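Local coordinates for Sca-family protein (Rickettsia rickettsii, PDB 4LQ8) that is of unresolved molecular function but, as the N-terminal head of the rickettsial antigen Sca4, is probably involved in cell adhesion, at residues Y221-F226 / A305-K310. Residues are numbered along the deposited sequence; the frame is centred on the assembly and turned at random.
Sequences YREIDF and AVTRGK
The ammonium nitrogen of K310 is the best-held polar atom where the end of a strand meets the start of a helix; two oxygens within the contact hold it, with E313 of the same helix a long, weak third partner. NZ lies in the plane of the F226 carbonyl and donates to its O at 2.8 Å, and makes a weaker, charged bond of 3.2 Å to OD1 of D225 in a salt bridge. K310 gets there by bending at chi2 and chi3, which carries CD and CE alongside the F226 carbonyl. D225, centre of an inverse gamma turn, crosses the lysine at about a right angle. Farther back, I224 N bonds almost straight (173°) to A305 O at 2.8 Å, from above the carbonyl plane; the same oxygen meets the F226 ring edge at CE2, 3.3 Å away. I224 spreads its branches: CG2 sits over the centre of that ring, while CD1 packs 3.6 Å from A305 CB and lies over one face of the R222 guanidinium, toward its rim; R222 itself pairs with E198 and D32. A water joins I224 O to T307 N, and T307 OG1, as N-cap, accepts from K310 N. The contact thus ties the end of strand 215-224, in the antiparallel sheet, to the corner leading into helix 308-320, with F226 and V306 both packing on F259 of strand 258-265 in the larger mixed sheet.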
ATOM      1  N   TYR A 221     -14.321  -2.727   9.983  1.00 23.22           N
ATOM      2  CA  TYR A 221     -13.287  -2.321   9.037  1.00 22.50           C
ATOM      3  C   TYR A 221     -13.844  -1.171   8.208  1.00 26.64           C
ATOM      4  O   TYR A 221     -15.042  -0.891   8.280  1.00 25.56           O
ATOM      5  CB  TYR A 221     -12.804  -3.500   8.132  1.00 23.13           C
ATOM      6  CG  TYR A 221     -13.847  -4.016   7.161  1.00 24.39           C
ATOM      7  CD1 TYR A 221     -13.983  -3.459   5.891  1.00 26.08           C
ATOM      8  CD2 TYR A 221     -14.696  -5.060   7.510  1.00 25.61           C
ATOM      9  CE1 TYR A 221     -14.931  -3.935   4.985  1.00 25.46           C
ATOM     10  CE2 TYR A 221     -15.649  -5.551   6.609  1.00 26.49           C
ATOM     11  CZ  TYR A 221     -15.747  -4.995   5.343  1.00 30.90           C
ATOM     12  OH  TYR A 221     -16.727  -5.411   4.481  1.00 31.86           O
ATOM     13  N   ARG A 222     -12.978  -0.494   7.441  1.00 22.12           N
ATOM     14  CA  ARG A 222     -13.447   0.590   6.589  1.00 22.26           C
ATOM     15  C   ARG A 222     -12.904   0.409   5.183  1.00 26.79           C
ATOM     16  O   ARG A 222     -11.910  -0.304   4.959  1.00 26.23           O
ATOM     17  CB  ARG A 222     -13.049   1.971   7.151  1.00 20.08           C
ATOM     18  CG  ARG A 222     -11.517   2.175   7.088  1.00 25.74           C
ATOM     19  CD  ARG A 222     -11.089   3.562   7.462  1.00 25.79           C
ATOM     20  NE  ARG A 222      -9.626   3.641   7.539  1.00 22.92           N
ATOM     21  CZ  ARG A 222      -8.967   4.780   7.651  1.00 35.03           C
ATOM     22  NH1 ARG A 222      -9.623   5.936   7.654  1.00 25.21           N
ATOM     23  NH2 ARG A 222      -7.647   4.780   7.749  1.00 20.19           N
ATOM     24  N   GLU A 223     -13.540   1.068   4.243  1.00 24.91           N
ATOM     25  CA  GLU A 223     -13.052   1.085   2.872  1.00 25.77           C
ATOM     26  C   GLU A 223     -13.194   2.492   2.330  1.00 27.68           C
ATOM     27  O   GLU A 223     -14.224   3.136   2.534  1.00 26.99           O
ATOM     28  CB  GLU A 223     -13.757   0.039   1.981  1.00 27.20           C
ATOM     29  CG  GLU A 223     -15.263   0.195   1.918  1.00 33.33           C
ATOM     30  CD  GLU A 223     -15.965  -0.965   1.245  1.00 52.82           C
ATOM     31  OE1 GLU A 223     -16.576  -0.754   0.173  1.00 57.08           O
ATOM     32  OE2 GLU A 223     -15.865  -2.096   1.767  1.00 46.63           O
ATOM     33  N   ILE A 224     -12.157   2.970   1.642  1.00 25.13           N
ATOM     34  CA  ILE A 224     -12.205   4.303   1.043  1.00 24.95           C
ATOM     35  C   ILE A 224     -12.336   4.175  -0.468  1.00 29.96           C
ATOM     36  O   ILE A 224     -11.648   3.362  -1.088  1.00 29.42           O
ATOM     37  CB  ILE A 224     -11.030   5.196   1.519  1.00 26.63           C
ATOM     38  CG1 ILE A 224     -11.167   5.472   3.030  1.00 25.13           C
ATOM     39  CG2 ILE A 224     -10.960   6.504   0.700  1.00 27.55           C
ATOM     40  CD1 ILE A 224      -9.883   5.865   3.737  1.00 23.30           C
ATOM     41  N   ASP A 225     -13.250   4.951  -1.051  1.00 27.59           N
ATOM     42  CA  ASP A 225     -13.473   4.907  -2.484  1.00 27.68           C
ATOM     43  C   ASP A 225     -12.444   5.786  -3.223  1.00 29.91           C
ATOM     44  O   ASP A 225     -12.779   6.838  -3.741  1.00 29.44           O
ATOM     45  CB  ASP A 225     -14.927   5.291  -2.804  1.00 31.26           C
ATOM     46  CG  ASP A 225     -15.386   4.932  -4.207  1.00 49.87           C
ATOM     47  OD1 ASP A 225     -14.731   4.079  -4.851  1.00 51.38           O
ATOM     48  OD2 ASP A 225     -16.425   5.469  -4.646  1.00 62.33           O
ATOM     49  N   PHE A 226     -11.183   5.355  -3.251  1.00 26.03           N
ATOM     50  CA  PHE A 226     -10.100   6.124  -3.882  1.00 24.72           C
ATOM     51  C   PHE A 226     -10.384   6.403  -5.358  1.00 29.46           C
ATOM     52  O   PHE A 226     -10.760   5.472  -6.070  1.00 29.36           O
ATOM     53  CB  PHE A 226      -8.747   5.418  -3.728  1.00 24.62           C
ATOM     54  CG  PHE A 226      -8.283   5.203  -2.309  1.00 24.44           C
ATOM     55  CD1 PHE A 226      -7.596   6.209  -1.620  1.00 26.60           C
ATOM     56  CD2 PHE A 226      -8.501   3.987  -1.666  1.00 22.95           C
ATOM     57  CE1 PHE A 226      -7.163   6.005  -0.304  1.00 25.55           C
ATOM     58  CE2 PHE A 226      -8.079   3.790  -0.353  1.00 24.34           C
ATOM     59  CZ  PHE A 226      -7.396   4.792   0.313  1.00 23.47           C
ATOM     60  N   ALA A 305      -7.809   0.257   4.129  1.00 22.42           N
ATOM     61  CA  ALA A 305      -9.043   0.876   3.623  1.00 22.78           C
ATOM     62  C   ALA A 305      -9.261   0.685   2.130  1.00 25.35           C
ATOM     63  O   ALA A 305      -9.762   1.579   1.461  1.00 25.39           O
ATOM     64  CB  ALA A 305      -9.050   2.359   3.986  1.00 23.49           C
ATOM     65  N   VAL A 306      -8.868  -0.460   1.605  1.00 22.33           N
ATOM     66  CA  VAL A 306      -8.967  -0.733   0.170  1.00 22.37           C
ATOM     67  C   VAL A 306      -9.500  -2.153  -0.075  1.00 25.23           C
ATOM     68  O   VAL A 306      -9.062  -3.115   0.572  1.00 24.55           O
ATOM     69  CB  VAL A 306      -7.596  -0.426  -0.537  1.00 25.58           C
ATOM     70  CG1 VAL A 306      -6.501  -1.467  -0.223  1.00 23.87           C
ATOM     71  CG2 VAL A 306      -7.764  -0.222  -2.040  1.00 25.58           C
ATOM     72  N   THR A 307     -10.467  -2.279  -0.958  1.00 22.67           N
ATOM     73  CA  THR A 307     -11.011  -3.603  -1.266  1.00 22.86           C
ATOM     74  C   THR A 307     -10.177  -4.187  -2.395  1.00 25.01           C
ATOM     75  O   THR A 307      -9.438  -3.456  -3.042  1.00 23.90           O
ATOM     76  CB  THR A 307     -12.487  -3.523  -1.690  1.00 25.91           C
ATOM     77  OG1 THR A 307     -12.558  -2.741  -2.877  1.00 23.68           O
ATOM     78  CG2 THR A 307     -13.423  -2.987  -0.581  1.00 18.87           C
ATOM     79  N   ARG A 308     -10.353  -5.478  -2.687  1.00 23.34           N
ATOM     80  CA  ARG A 308      -9.646  -6.133  -3.784  1.00 22.33           C
ATOM     81  C   ARG A 308      -9.935  -5.498  -5.152  1.00 24.75           C
ATOM     82  O   ARG A 308      -9.008  -5.273  -5.932  1.00 24.83           O
ATOM     83  CB  ARG A 308      -9.953  -7.624  -3.799  1.00 23.67           C
ATOM     84  CG  ARG A 308      -8.765  -8.388  -4.326  1.00 37.33           C
ATOM     85  CD  ARG A 308      -9.098  -9.355  -5.402  1.00 52.66           C
ATOM     86  NE  ARG A 308      -8.016 -10.331  -5.465  1.00 65.99           N
ATOM     87  CZ  ARG A 308      -8.152 -11.582  -5.878  1.00 69.97           C
ATOM     88  NH1 ARG A 308      -9.332 -12.025  -6.289  1.00 44.44           N
ATOM     89  NH2 ARG A 308      -7.108 -12.396  -5.898  1.00 64.90           N
ATOM     90  N   GLY A 309     -11.201  -5.199  -5.407  1.00 20.32           N
ATOM     91  CA  GLY A 309     -11.624  -4.578  -6.656  1.00 21.37           C
ATOM     92  C   GLY A 309     -10.989  -3.210  -6.808  1.00 25.58           C
ATOM     93  O   GLY A 309     -10.448  -2.898  -7.857  1.00 25.45           O
ATOM     94  N   LYS A 310     -10.995  -2.402  -5.742  1.00 23.84           N
ATOM     95  CA  LYS A 310     -10.370  -1.076  -5.793  1.00 24.02           C
ATOM     96  C   LYS A 310      -8.828  -1.195  -5.979  1.00 27.49           C
ATOM     97  O   LYS A 310      -8.246  -0.490  -6.805  1.00 26.49           O
ATOM     98  CB  LYS A 310     -10.726  -0.256  -4.535  1.00 23.96           C
ATOM     99  CG  LYS A 310     -10.104   1.148  -4.498  1.00 26.28           C
ATOM    100  CD  LYS A 310     -10.509   2.023  -5.677  1.00 25.89           C
ATOM    101  CE  LYS A 310     -11.995   2.353  -5.676  1.00 26.03           C
ATOM    102  NZ  LYS A 310     -12.299   3.300  -6.775  1.00 29.87           N
TER
HETATM  103  O   HOH W   1     -11.700   0.644  -1.373  1.00 24.65           O